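Local atomic coordinates of ATP-dependent DNA helicase PIF1 (Candida albicans, PDB entry 7OTJ), a protein that couples ATP hydrolysis to 5'-3' unwinding of DNA, probably including G-quadruplexes, and is thought to safeguard nuclear and mitochondrial genome stability. Residues S70-G75 with N118-I123; A51-T56 with I66-F71; R97-R102 with N126-N131; M111-L116 with E166-F171. All blocks are in the same frame, centred on the assembly; numbering follows the deposited sequence.

Overall arrangement
All four contacts lie in the first, P-loop (RecA-like) domain of this helicase-core fragment. From the N terminus, contact 2 comes first, closing a short loop around helix 57-61 and setting strand 66-67 beside strand 50-54 at one edge of the parallel sheet. Contact 1 begins where contact 2 ends, sharing Ser70 and Phe71, and ties helix 68-72 and its exit to helix 114-128. Contact 3 opens between the segments of contact 1 and closes beyond them, joining the ends of helices 92-100 and 114-128. Contact 4 crosses both, linking the start of helix 114-128 to the loop before helix 174-179. Helix 114-128 thus serves contacts 4, 1 and 3 in turn, from its beginning to its end.

Contact 1 (S70-G75 with N118-I123); sequences SFAGFG and NKLNEI. With nucleotides of chain C.
Phe74 and Leu120 both carry CG anti to the carbonyl carbon (chi1 -86° and -70°), which places CG of each beside its own backbone N; from there the ring and the isobutyl group meet. The CD2 branch of Leu120 lies against the far end of the ring, 3.5 Å from Phe74 CE2, and approaches obliquely. Ile123, one turn further along helix 114-128, reaches toward Phe74 tip to tip, its CD1 lying near the ring plane at the CE1 edge, 3.3 Å from Phe74 CE1. The ring therefore ends between two aliphatic groups of the same helix. Gly73 is the first residue to leave helix 68-72, with a phi of 91°, and beyond it Phe74 turns back over the helix end: Ala72 CB lies 3.7 Å above the centre of one ring face. The same Ala72 CB is 3.7 Å from Leu120 CD2, making one apolar cluster of methyl groups and ring. This joins two helices of the RecA-like P-loop domain, with Trp98 of helix 92-100 and Ile88 of helix 81-90 adding to the apolar surroundings. The beta carbon of Lys119 borders the ring too, while its NZ hydrogen-bonds to the carbonyls of Gly77 and Gly79. Away from helix 114-128, Ser70 faces the bound DNA, and its OG, anti to the backbone N, donates to OP1 of DT6 of chain C at 2.9 Å.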
# COMPACT_ATOMS: atom_id res chain seq x y z
N SER A 70 -3.83 -9.04 -7.01
CA SER A 70 -4.10 -10.28 -6.28
C SER A 70 -5.57 -10.66 -6.38
O SER A 70 -5.90 -11.85 -6.49
CB SER A 70 -3.68 -10.12 -4.82
OG SER A 70 -3.60 -11.37 -4.17
N PHE A 71 -6.47 -9.67 -6.35
CA PHE A 71 -7.89 -9.97 -6.45
C PHE A 71 -8.23 -10.61 -7.79
O PHE A 71 -9.07 -11.51 -7.86
CB PHE A 71 -8.72 -8.70 -6.26
CG PHE A 71 -10.13 -8.82 -6.80
CD1 PHE A 71 -11.12 -9.45 -6.07
CD2 PHE A 71 -10.45 -8.31 -8.05
CE1 PHE A 71 -12.40 -9.57 -6.56
CE2 PHE A 71 -11.75 -8.43 -8.55
CZ PHE A 71 -12.72 -9.06 -7.80
N ALA A 72 -7.58 -10.15 -8.85
CA ALA A 72 -7.94 -10.59 -10.20
C ALA A 72 -7.56 -12.04 -10.44
O ALA A 72 -8.30 -12.78 -11.08
CB ALA A 72 -7.29 -9.68 -11.24
N GLY A 73 -6.41 -12.46 -9.93
CA GLY A 73 -5.82 -13.72 -10.35
C GLY A 73 -4.87 -13.58 -11.52
O GLY A 73 -4.48 -14.59 -12.10
N PHE A 74 -4.46 -12.35 -11.84
CA PHE A 74 -3.67 -12.06 -13.03
C PHE A 74 -2.25 -12.55 -12.91
O PHE A 74 -1.59 -12.79 -13.93
CB PHE A 74 -3.56 -10.54 -13.22
CG PHE A 74 -4.68 -9.94 -13.96
CD1 PHE A 74 -5.59 -10.72 -14.62
CD2 PHE A 74 -4.80 -8.56 -14.01
CE1 PHE A 74 -6.63 -10.15 -15.30
CE2 PHE A 74 -5.82 -7.98 -14.69
CZ PHE A 74 -6.74 -8.77 -15.34
N GLY A 75 -1.74 -12.64 -11.69
CA GLY A 75 -0.31 -12.55 -11.52
C GLY A 75 -0.03 -11.09 -11.79
O GLY A 75 -0.62 -10.21 -11.14
N ASN A 118 -8.75 -1.70 -18.35
CA ASN A 118 -9.46 -2.19 -19.53
C ASN A 118 -9.46 -3.71 -19.60
O ASN A 118 -10.46 -4.32 -20.00
CB ASN A 118 -8.84 -1.60 -20.80
CG ASN A 118 -9.28 -0.16 -21.05
OD1 ASN A 118 -10.33 0.27 -20.57
ND2 ASN A 118 -8.49 0.58 -21.83
N LYS A 119 -8.35 -4.34 -19.20
CA LYS A 119 -8.32 -5.80 -19.11
C LYS A 119 -9.28 -6.30 -18.04
O LYS A 119 -10.05 -7.23 -18.27
CB LYS A 119 -6.90 -6.29 -18.82
CG LYS A 119 -5.88 -5.98 -19.91
CD LYS A 119 -4.51 -6.53 -19.55
CE LYS A 119 -3.58 -6.52 -20.76
NZ LYS A 119 -2.26 -7.11 -20.43
N LEU A 120 -9.24 -5.68 -16.86
CA LEU A 120 -10.17 -6.06 -15.81
C LEU A 120 -11.61 -5.93 -16.28
O LEU A 120 -12.45 -6.78 -15.95
CB LEU A 120 -9.94 -5.20 -14.56
CG LEU A 120 -8.63 -5.48 -13.82
CD1 LEU A 120 -8.33 -4.39 -12.80
CD2 LEU A 120 -8.70 -6.84 -13.15
N ASN A 121 -11.91 -4.88 -17.05
CA ASN A 121 -13.26 -4.70 -17.57
C ASN A 121 -13.67 -5.86 -18.47
O ASN A 121 -14.73 -6.47 -18.28
CB ASN A 121 -13.35 -3.37 -18.32
CG ASN A 121 -14.77 -2.98 -18.65
OD1 ASN A 121 -15.72 -3.48 -18.04
ND2 ASN A 121 -14.94 -2.07 -19.60
N GLU A 122 -12.82 -6.19 -19.45
CA GLU A 122 -13.12 -7.29 -20.37
C GLU A 122 -13.21 -8.62 -19.64
O GLU A 122 -14.04 -9.47 -19.98
CB GLU A 122 -12.06 -7.36 -21.47
CG GLU A 122 -12.00 -6.10 -22.35
CD GLU A 122 -11.07 -6.25 -23.55
OE1 GLU A 122 -10.79 -5.22 -24.20
OE2 GLU A 122 -10.64 -7.38 -23.86
N ILE A 123 -12.37 -8.82 -18.62
CA ILE A 123 -12.37 -10.08 -17.90
C ILE A 123 -13.64 -10.20 -17.07
O ILE A 123 -14.26 -11.27 -17.00
CB ILE A 123 -11.11 -10.21 -17.03
CG1 ILE A 123 -9.97 -10.82 -17.84
CG2 ILE A 123 -11.37 -11.06 -15.80
CD1 ILE A 123 -8.72 -9.99 -17.89
P DT C 6 -1.05 -13.64 -5.24
OP1 DT C 6 -2.40 -13.40 -5.81
OP2 DT C 6 -0.64 -12.91 -4.02
O5' DT C 6 -0.90 -15.21 -4.96
P DT C 5 1.08 -8.24 -5.69
OP1 DT C 5 -0.13 -8.69 -4.97
OP2 DT C 5 2.33 -7.98 -4.94
O5' DT C 5 1.34 -9.30 -6.86
C5' DT C 5 0.23 -9.84 -7.58
C4' DT C 5 0.36 -11.35 -7.73
O4' DT C 5 1.41 -11.64 -8.69
C3' DT C 5 0.72 -12.11 -6.46
O3' DT C 5 0.02 -13.35 -6.41
C2' DT C 5 2.23 -12.31 -6.58
C1' DT C 5 2.44 -12.39 -8.08
N1 DT C 5 3.73 -11.82 -8.54
C2 DT C 5 4.60 -12.59 -9.28
O2 DT C 5 4.37 -13.75 -9.59
N3 DT C 5 5.75 -11.97 -9.65
C4 DT C 5 6.13 -10.66 -9.37
O4 DT C 5 7.19 -10.19 -9.75
C5 DT C 5 5.18 -9.91 -8.59
C7 DT C 5 5.47 -8.48 -8.22
C6 DT C 5 4.04 -10.51 -8.22

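Contact 2 (A51-T56 with I66-F71); sequences AVTAST and ITLHSF. With nucleotides of chain C.
Thr53 and Ala54 pair in parallel with Ile66 and Thr67, the two strands of a beta-alpha-beta unit whose helix is 57-61. Ile66 is held through both its N-H and its C=O: its N donates to Val52 O (3.2 Å, nearly straight at 169°), and Ala54 N donates to Ile66 O (3.3 Å). The ladder runs on into helix 68-72, where Leu68 N reaches Ala54 O at 3.0 Å. Thr67 is the N-cap of that helix. With OG1 between the backbone N and the carbonyl carbon (chi1 71°), its hydroxyl accepts from Ser70 N at 2.9 Å and donates to OP1 of DT5 of chain C at 2.8 Å. Strand 66-67 is one edge strand of the parallel sheet of the P-loop domain. The N-terminus of helix 68-72, following it, faces the DNA backbone, where the amides may favour a phosphate. His69 lays one ring face on the sugar of DT4 of chain C, its CG 3.6 Å from C2'; a water joins His69 ND1 to Ser55 O. Elsewhere on the helix, Phe71 CE1 meets Ala51 CB at 3.4 Å and Phe71 CB touches the methyl of Thr53, whose hydroxyl is bonded to Ile105 O in strand 103-107.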
# COMPACT_ATOMS: atom_id res chain seq x y z
N ALA A 51 -15.48 -6.73 -2.85
CA ALA A 51 -14.07 -6.89 -3.14
C ALA A 51 -13.34 -5.61 -2.72
O ALA A 51 -13.55 -4.55 -3.32
CB ALA A 51 -13.87 -7.20 -4.62
N VAL A 52 -12.52 -5.69 -1.67
CA VAL A 52 -11.73 -4.55 -1.20
C VAL A 52 -10.33 -4.63 -1.79
O VAL A 52 -9.60 -5.60 -1.56
CB VAL A 52 -11.66 -4.52 0.34
CG1 VAL A 52 -10.89 -3.30 0.81
CG2 VAL A 52 -13.05 -4.58 0.95
N THR A 53 -9.90 -3.56 -2.48
CA THR A 53 -8.64 -3.58 -3.21
C THR A 53 -8.02 -2.19 -3.21
O THR A 53 -8.71 -1.18 -3.03
CB THR A 53 -8.74 -4.03 -4.68
OG1 THR A 53 -9.53 -3.10 -5.43
CG2 THR A 53 -9.29 -5.44 -4.82
N ALA A 54 -6.70 -2.16 -3.35
CA ALA A 54 -5.96 -0.93 -3.54
C ALA A 54 -4.80 -1.22 -4.49
O ALA A 54 -4.47 -2.37 -4.76
CB ALA A 54 -5.45 -0.37 -2.20
N SER A 55 -4.20 -0.14 -5.00
CA SER A 55 -3.16 -0.29 -6.02
C SER A 55 -1.88 -0.89 -5.45
O SER A 55 -1.12 -1.53 -6.19
CB SER A 55 -2.86 1.06 -6.66
OG SER A 55 -2.54 2.02 -5.68
N THR A 56 -1.58 -0.64 -4.17
CA THR A 56 -0.38 -1.19 -3.55
C THR A 56 -0.76 -2.05 -2.35
O THR A 56 -1.86 -1.93 -1.79
CB THR A 56 0.58 -0.08 -3.10
OG1 THR A 56 -0.06 0.73 -2.11
CG2 THR A 56 0.97 0.79 -4.27
N ILE A 66 -6.81 -6.37 -0.30
CA ILE A 66 -5.71 -7.00 -1.01
C ILE A 66 -5.46 -6.18 -2.27
O ILE A 66 -6.25 -5.31 -2.63
CB ILE A 66 -6.01 -8.47 -1.36
CG1 ILE A 66 -7.19 -8.56 -2.32
CG2 ILE A 66 -6.25 -9.28 -0.09
CD1 ILE A 66 -7.59 -9.97 -2.69
N THR A 67 -4.33 -6.44 -2.91
CA THR A 67 -4.02 -5.66 -4.10
C THR A 67 -5.03 -5.95 -5.21
O THR A 67 -5.72 -6.98 -5.22
CB THR A 67 -2.60 -5.94 -4.59
OG1 THR A 67 -2.52 -7.26 -5.15
CG2 THR A 67 -1.61 -5.80 -3.44
N LEU A 68 -5.15 -5.00 -6.13
CA LEU A 68 -5.98 -5.21 -7.31
C LEU A 68 -5.50 -6.43 -8.09
O LEU A 68 -6.31 -7.25 -8.52
CB LEU A 68 -5.99 -3.96 -8.19
CG LEU A 68 -6.93 -3.94 -9.39
CD1 LEU A 68 -8.35 -4.26 -8.97
CD2 LEU A 68 -6.87 -2.58 -10.09
N HIS A 69 -4.18 -6.54 -8.29
CA HIS A 69 -3.65 -7.68 -9.03
C HIS A 69 -3.97 -9.00 -8.34
O HIS A 69 -4.37 -9.97 -8.99
CB HIS A 69 -2.14 -7.54 -9.21
CG HIS A 69 -1.74 -6.39 -10.08
ND1 HIS A 69 -1.67 -5.09 -9.62
CD2 HIS A 69 -1.39 -6.34 -11.39
CE1 HIS A 69 -1.30 -4.29 -10.60
NE2 HIS A 69 -1.12 -5.02 -11.69
N SER A 70 -3.83 -9.04 -7.01
CA SER A 70 -4.10 -10.28 -6.28
C SER A 70 -5.57 -10.66 -6.38
O SER A 70 -5.90 -11.85 -6.49
CB SER A 70 -3.68 -10.12 -4.82
OG SER A 70 -3.60 -11.37 -4.17
N PHE A 71 -6.47 -9.67 -6.35
CA PHE A 71 -7.89 -9.97 -6.45
C PHE A 71 -8.23 -10.61 -7.79
O PHE A 71 -9.07 -11.51 -7.86
CB PHE A 71 -8.72 -8.70 -6.26
CG PHE A 71 -10.13 -8.82 -6.80
CD1 PHE A 71 -11.12 -9.45 -6.07
CD2 PHE A 71 -10.45 -8.31 -8.05
CE1 PHE A 71 -12.40 -9.57 -6.56
CE2 PHE A 71 -11.75 -8.43 -8.55
CZ PHE A 71 -12.72 -9.06 -7.80
P DT C 4 3.60 -3.29 -4.34
OP1 DT C 4 2.66 -3.34 -3.20
OP2 DT C 4 5.01 -3.72 -4.17
O5' DT C 4 2.93 -4.15 -5.52
C5' DT C 4 1.57 -3.95 -5.82
C4' DT C 4 1.16 -4.67 -7.09
O4' DT C 4 1.79 -4.05 -8.23
C3' DT C 4 1.58 -6.12 -7.16
O3' DT C 4 0.64 -6.91 -6.48
C2' DT C 4 1.56 -6.38 -8.66
C1' DT C 4 2.01 -5.03 -9.23
N1 DT C 4 3.46 -4.99 -9.65
C2 DT C 4 3.75 -4.91 -10.99
O2 DT C 4 2.90 -4.85 -11.86
N3 DT C 4 5.09 -4.88 -11.28
C4 DT C 4 6.14 -4.94 -10.39
O4 DT C 4 7.31 -4.91 -10.76
C5 DT C 4 5.77 -5.03 -9.00
C7 DT C 4 6.84 -5.09 -7.95
C6 DT C 4 4.46 -5.05 -8.70
P DT C 5 1.08 -8.24 -5.69
OP1 DT C 5 -0.13 -8.69 -4.97
OP2 DT C 5 2.33 -7.98 -4.94
O5' DT C 5 1.34 -9.30 -6.86
C5' DT C 5 0.23 -9.84 -7.58
C4' DT C 5 0.36 -11.35 -7.73
O4' DT C 5 1.41 -11.64 -8.69
C3' DT C 5 0.72 -12.11 -6.46
O3' DT C 5 0.02 -13.35 -6.41
C2' DT C 5 2.23 -12.31 -6.58
C1' DT C 5 2.44 -12.39 -8.08
N1 DT C 5 3.73 -11.82 -8.54
C2 DT C 5 4.60 -12.59 -9.28
O2 DT C 5 4.37 -13.75 -9.59
N3 DT C 5 5.75 -11.97 -9.65
C4 DT C 5 6.13 -10.66 -9.37
O4 DT C 5 7.19 -10.19 -9.75
C5 DT C 5 5.18 -9.91 -8.59
C7 DT C 5 5.47 -8.48 -8.22
C6 DT C 5 4.04 -10.51 -8.22
P DT C 6 -1.05 -13.64 -5.24
OP1 DT C 6 -2.40 -13.40 -5.81
OP2 DT C 6 -0.64 -12.91 -4.02
O5' DT C 6 -0.90 -15.21 -4.96
O HOH W 1 -2.76 -3.61 -7.53

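Contact 3 (R97-R102 with N126-N131); sequences RWRETR and NLRRNN. With PO4 (phosphate ion), chain P.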
# COMPACT_ATOMS: atom_id res chain seq x y z
N ARG A 97 -14.50 -16.03 -7.08
CA ARG A 97 -14.56 -14.68 -6.53
C ARG A 97 -15.00 -13.67 -7.58
O ARG A 97 -15.75 -12.73 -7.28
CB ARG A 97 -13.20 -14.31 -5.95
CG ARG A 97 -13.16 -12.96 -5.27
CD ARG A 97 -11.81 -12.73 -4.64
NE ARG A 97 -10.75 -13.07 -5.58
CZ ARG A 97 -9.46 -13.12 -5.27
NH1 ARG A 97 -9.04 -12.85 -4.04
NH2 ARG A 97 -8.58 -13.46 -6.20
N TRP A 98 -14.57 -13.86 -8.83
CA TRP A 98 -15.01 -12.98 -9.91
C TRP A 98 -16.52 -13.08 -10.13
O TRP A 98 -17.15 -12.09 -10.54
CB TRP A 98 -14.27 -13.31 -11.20
CG TRP A 98 -13.03 -12.52 -11.42
CD1 TRP A 98 -11.74 -12.99 -11.41
CD2 TRP A 98 -12.94 -11.12 -11.71
NE1 TRP A 98 -10.86 -11.96 -11.66
CE2 TRP A 98 -11.57 -10.81 -11.85
CE3 TRP A 98 -13.89 -10.11 -11.86
CZ2 TRP A 98 -11.13 -9.52 -12.14
CZ3 TRP A 98 -13.45 -8.83 -12.14
CH2 TRP A 98 -12.08 -8.55 -12.27
N ARG A 99 -17.12 -14.24 -9.87
CA ARG A 99 -18.55 -14.37 -10.10
C ARG A 99 -19.38 -13.96 -8.89
O ARG A 99 -20.51 -13.48 -9.06
CB ARG A 99 -18.90 -15.80 -10.51
CG ARG A 99 -18.48 -16.15 -11.93
CD ARG A 99 -18.89 -17.56 -12.31
NE ARG A 99 -18.38 -18.56 -11.37
CZ ARG A 99 -19.14 -19.23 -10.51
NH1 ARG A 99 -20.45 -19.05 -10.46
NH2 ARG A 99 -18.56 -20.10 -9.69
N GLU A 100 -18.84 -14.11 -7.68
CA GLU A 100 -19.58 -13.74 -6.48
C GLU A 100 -19.41 -12.27 -6.10
O GLU A 100 -20.09 -11.82 -5.18
CB GLU A 100 -19.14 -14.62 -5.30
CG GLU A 100 -19.32 -16.11 -5.52
CD GLU A 100 -18.94 -16.93 -4.29
OE1 GLU A 100 -19.70 -17.86 -3.94
OE2 GLU A 100 -17.89 -16.63 -3.68
N THR A 101 -18.55 -11.52 -6.79
CA THR A 101 -18.31 -10.13 -6.44
C THR A 101 -19.46 -9.25 -6.94
O THR A 101 -19.86 -9.34 -8.10
CB THR A 101 -16.98 -9.63 -7.02
OG1 THR A 101 -15.89 -10.26 -6.33
CG2 THR A 101 -16.84 -8.12 -6.87
N ARG A 102 -19.98 -8.40 -6.05
CA ARG A 102 -21.00 -7.42 -6.41
C ARG A 102 -20.48 -5.99 -6.47
O ARG A 102 -20.94 -5.22 -7.30
CB ARG A 102 -22.16 -7.46 -5.41
CG ARG A 102 -22.86 -8.80 -5.34
CD ARG A 102 -23.51 -9.16 -6.67
NE ARG A 102 -24.50 -8.16 -7.07
CZ ARG A 102 -25.76 -8.14 -6.65
NH1 ARG A 102 -26.22 -9.07 -5.82
NH2 ARG A 102 -26.57 -7.17 -7.06
N ASN A 126 -16.45 -11.20 -19.43
CA ASN A 126 -16.33 -12.56 -19.95
C ASN A 126 -16.66 -13.60 -18.89
O ASN A 126 -17.52 -14.46 -19.10
CB ASN A 126 -14.92 -12.79 -20.49
CG ASN A 126 -14.80 -14.09 -21.26
OD1 ASN A 126 -14.94 -14.11 -22.48
ND2 ASN A 126 -14.56 -15.19 -20.55
N LEU A 127 -15.99 -13.54 -17.74
CA LEU A 127 -16.16 -14.56 -16.72
C LEU A 127 -17.59 -14.59 -16.17
O LEU A 127 -18.05 -15.64 -15.72
CB LEU A 127 -15.17 -14.32 -15.58
CG LEU A 127 -13.69 -14.33 -15.93
CD1 LEU A 127 -12.88 -14.17 -14.67
CD2 LEU A 127 -13.31 -15.60 -16.65
N ARG A 128 -18.29 -13.46 -16.21
CA ARG A 128 -19.62 -13.36 -15.63
C ARG A 128 -20.74 -13.45 -16.65
O ARG A 128 -21.92 -13.39 -16.27
CB ARG A 128 -19.74 -12.06 -14.83
CG ARG A 128 -18.83 -12.00 -13.62
CD ARG A 128 -18.62 -10.58 -13.14
NE ARG A 128 -19.87 -9.91 -12.80
CZ ARG A 128 -20.46 -9.98 -11.62
NH1 ARG A 128 -19.99 -10.75 -10.65
NH2 ARG A 128 -21.55 -9.25 -11.39
N ARG A 129 -20.42 -13.63 -17.94
CA ARG A 129 -21.42 -13.65 -19.02
C ARG A 129 -22.33 -12.43 -18.96
O ARG A 129 -23.54 -12.51 -19.19
CB ARG A 129 -22.24 -14.93 -19.00
CG ARG A 129 -21.44 -16.21 -19.20
CD ARG A 129 -22.36 -17.42 -19.08
NE ARG A 129 -21.63 -18.68 -19.20
CZ ARG A 129 -22.19 -19.88 -19.18
NH1 ARG A 129 -23.50 -20.02 -19.05
NH2 ARG A 129 -21.43 -20.96 -19.29
N ASN A 130 -21.75 -11.29 -18.60
CA ASN A 130 -22.49 -10.07 -18.32
C ASN A 130 -21.87 -8.93 -19.12
O ASN A 130 -20.72 -8.57 -18.88
CB ASN A 130 -22.47 -9.79 -16.82
CG ASN A 130 -23.46 -8.74 -16.39
OD1 ASN A 130 -23.69 -7.77 -17.11
ND2 ASN A 130 -24.03 -8.91 -15.21
N ASN A 131 -22.63 -8.35 -20.05
CA ASN A 131 -22.12 -7.29 -20.92
C ASN A 131 -22.29 -5.89 -20.34
O ASN A 131 -21.96 -4.91 -21.03
CB ASN A 131 -22.79 -7.36 -22.30
CG ASN A 131 -24.30 -7.37 -22.23
OD1 ASN A 131 -24.90 -6.69 -21.40
ND2 ASN A 131 -24.93 -8.16 -23.09
P PO4 P . -25.34 -3.67 -7.17
O1 PO4 P . -26.75 -4.19 -7.27
O2 PO4 P . -25.23 -2.40 -7.97
O3 PO4 P . -24.36 -4.69 -7.70
O4 PO4 P . -25.01 -3.38 -5.72
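Leu127 sets its CD1 methyl over the indole face of Trp98, 3.9 Å from the centroid of the five-membered ring and 27° off its normal, a CH-pi contact. The methyl lies over the CG-CD1 bond, 3.6 Å from Trp98 CG and CD1 alike. Beside this apolar pair, Arg128 reaches the carbonyls at the end of helix 92-100. Its chain is extended as far as CD and then bends at chi3 (58°), turning NE aside. The guanidinium presents its edge to the Trp98 carbonyl: NH1 donates to Trp98 O at 3.1 Å (160°), on a lone pair in the carbonyl plane. A weak second bond goes from NH1 to Thr101 O at 2.9 Å. Carbonyls at the last turn of a helix carry its negative end, which would favour a positive group here. NE of Arg128 is held separately by Gly135 O. The positive phi of Arg129 belongs to a Schellman motif at the C-terminal end of helix 114-128. The contact joins the C-terminal turns of helices 92-100 and 114-128; Ile88 of helix 81-90 packs on both Trp98 and Leu127, Trp98 NE1 bonds to Ala72 O of helix 68-72, and strand 103-107 follows helix 92-100 after a two-residue turn.

Contact 4 (M111-L116 with E166-F171); sequences MVDGHL and EVFFAF
Phe168 O accepts a nearly straight bond from Gly114 N (2.9 Å, 170°), the donor coming in tilted from the carbonyl plane. OD1 of Asp113 accepts a weak capping bond from His115 N at 3.3 Å, so Asp113 is the N-cap of helix 114-128.

Around this polar centre the two segments meet through rings. CG of Phe168 stands anti to the backbone N (chi1 -165°), and from there the ring reaches the imidazole of His115. The two form an offset stack, planes 16° apart and centroids separated by 4.0 Å. The overlap is uneven: Phe168 CD2 sits 3.3 Å above the centre of the imidazole, whereas His115 CE1 lies toward the rim of the phenyl. His115 thus uses a face, while its own backbone N lies at the edge of the phenyl ring, near CD2, in the ring plane. Gly114 has no side chain, and its CA comes within 4.0 Å of Ala170 CA.

Next along the loop, Ala170 CB touches Val112 O at 3.6 Å, and a water donates to that carbonyl at 2.9 Å. Phe169 and Phe171 point away from 111-116 and meet the rings of His502 and Phe508, near the C terminus of the chain. In outline this is a capped helix start: the first turn of helix 114-128, in the connection after strand 103-107 of the P-loop domain, is bound by the loop that follows strand 138-143 and leads to helix 174-179.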
# COMPACT_ATOMS: atom_id res chain seq x y z
N MET A 111 -2.56 5.09 -9.00
CA MET A 111 -1.49 4.19 -9.42
C MET A 111 -2.00 3.00 -10.22
O MET A 111 -1.21 2.10 -10.53
CB MET A 111 -0.70 3.71 -8.19
CG MET A 111 0.34 4.72 -7.67
SD MET A 111 1.33 4.21 -6.24
CE MET A 111 0.12 4.29 -4.93
N VAL A 112 -3.29 2.95 -10.54
CA VAL A 112 -3.84 1.89 -11.37
C VAL A 112 -3.75 2.29 -12.83
O VAL A 112 -4.25 3.35 -13.22
CB VAL A 112 -5.29 1.57 -10.98
CG1 VAL A 112 -5.83 0.46 -11.87
CG2 VAL A 112 -5.38 1.17 -9.52
N ASP A 113 -3.12 1.44 -13.64
CA ASP A 113 -2.95 1.74 -15.06
C ASP A 113 -4.27 1.54 -15.80
O ASP A 113 -5.01 0.58 -15.56
CB ASP A 113 -1.86 0.84 -15.66
CG ASP A 113 -1.66 1.07 -17.15
OD1 ASP A 113 -1.99 2.18 -17.63
OD2 ASP A 113 -1.19 0.15 -17.85
N GLY A 114 -4.56 2.46 -16.72
CA GLY A 114 -5.78 2.37 -17.51
C GLY A 114 -5.82 1.16 -18.41
O GLY A 114 -6.89 0.65 -18.73
N HIS A 115 -4.65 0.68 -18.86
CA HIS A 115 -4.64 -0.54 -19.65
C HIS A 115 -4.97 -1.74 -18.77
O HIS A 115 -5.67 -2.66 -19.21
CB HIS A 115 -3.28 -0.73 -20.32
CG HIS A 115 -2.94 0.36 -21.28
ND1 HIS A 115 -3.69 0.63 -22.41
CD2 HIS A 115 -1.92 1.26 -21.28
CE1 HIS A 115 -3.15 1.64 -23.06
NE2 HIS A 115 -2.07 2.04 -22.40
N LEU A 116 -4.50 -1.74 -17.52
CA LEU A 116 -4.89 -2.80 -16.60
C LEU A 116 -6.40 -2.76 -16.37
O LEU A 116 -7.06 -3.81 -16.35
CB LEU A 116 -4.15 -2.65 -15.28
CG LEU A 116 -4.35 -3.80 -14.29
CD1 LEU A 116 -3.55 -5.02 -14.73
CD2 LEU A 116 -3.95 -3.37 -12.89
N GLU A 166 3.42 6.96 -22.57
CA GLU A 166 3.35 5.62 -21.99
C GLU A 166 2.42 5.60 -20.77
O GLU A 166 1.69 4.63 -20.55
CB GLU A 166 4.74 5.12 -21.62
CG GLU A 166 4.78 3.73 -21.00
CD GLU A 166 4.45 2.63 -22.00
OE1 GLU A 166 5.21 2.45 -22.97
OE2 GLU A 166 3.42 1.94 -21.81
N VAL A 167 2.44 6.67 -19.98
CA VAL A 167 1.62 6.75 -18.77
C VAL A 167 0.16 6.88 -19.20
O VAL A 167 -0.24 7.89 -19.80
CB VAL A 167 2.05 7.91 -17.86
CG1 VAL A 167 1.23 7.92 -16.58
CG2 VAL A 167 3.53 7.82 -17.55
N PHE A 168 -0.63 5.86 -18.91
CA PHE A 168 -2.04 5.79 -19.28
C PHE A 168 -2.87 5.82 -18.00
O PHE A 168 -3.01 4.80 -17.31
CB PHE A 168 -2.32 4.53 -20.11
CG PHE A 168 -3.63 4.55 -20.82
CD1 PHE A 168 -3.92 5.55 -21.74
CD2 PHE A 168 -4.58 3.57 -20.58
CE1 PHE A 168 -5.13 5.57 -22.40
CE2 PHE A 168 -5.79 3.59 -21.24
CZ PHE A 168 -6.07 4.58 -22.15
N PHE A 169 -3.37 7.00 -17.64
CA PHE A 169 -4.09 7.14 -16.38
C PHE A 169 -5.42 6.38 -16.43
O PHE A 169 -5.97 6.07 -17.49
CB PHE A 169 -4.35 8.62 -16.07
CG PHE A 169 -3.12 9.38 -15.66
CD1 PHE A 169 -2.38 10.08 -16.60
CD2 PHE A 169 -2.70 9.39 -14.34
CE1 PHE A 169 -1.24 10.78 -16.23
CE2 PHE A 169 -1.56 10.10 -13.96
CZ PHE A 169 -0.83 10.79 -14.91
N ALA A 170 -5.95 6.10 -15.24
CA ALA A 170 -7.17 5.30 -15.15
C ALA A 170 -8.35 6.03 -15.79
O ALA A 170 -9.19 5.40 -16.44
CB ALA A 170 -7.48 4.96 -13.69
N PHE A 171 -8.42 7.35 -15.62
CA PHE A 171 -9.54 8.14 -16.15
C PHE A 171 -9.53 8.25 -17.66
O PHE A 171 -10.48 8.82 -18.22
CB PHE A 171 -9.55 9.54 -15.53
CG PHE A 171 -8.27 10.31 -15.69
CD1 PHE A 171 -7.97 10.96 -16.88
CD2 PHE A 171 -7.38 10.43 -14.63
CE1 PHE A 171 -6.79 11.69 -17.01
CE2 PHE A 171 -6.21 11.15 -14.76
CZ PHE A 171 -5.91 11.79 -15.95
O HOH W 2 -4.55 6.27 -13.20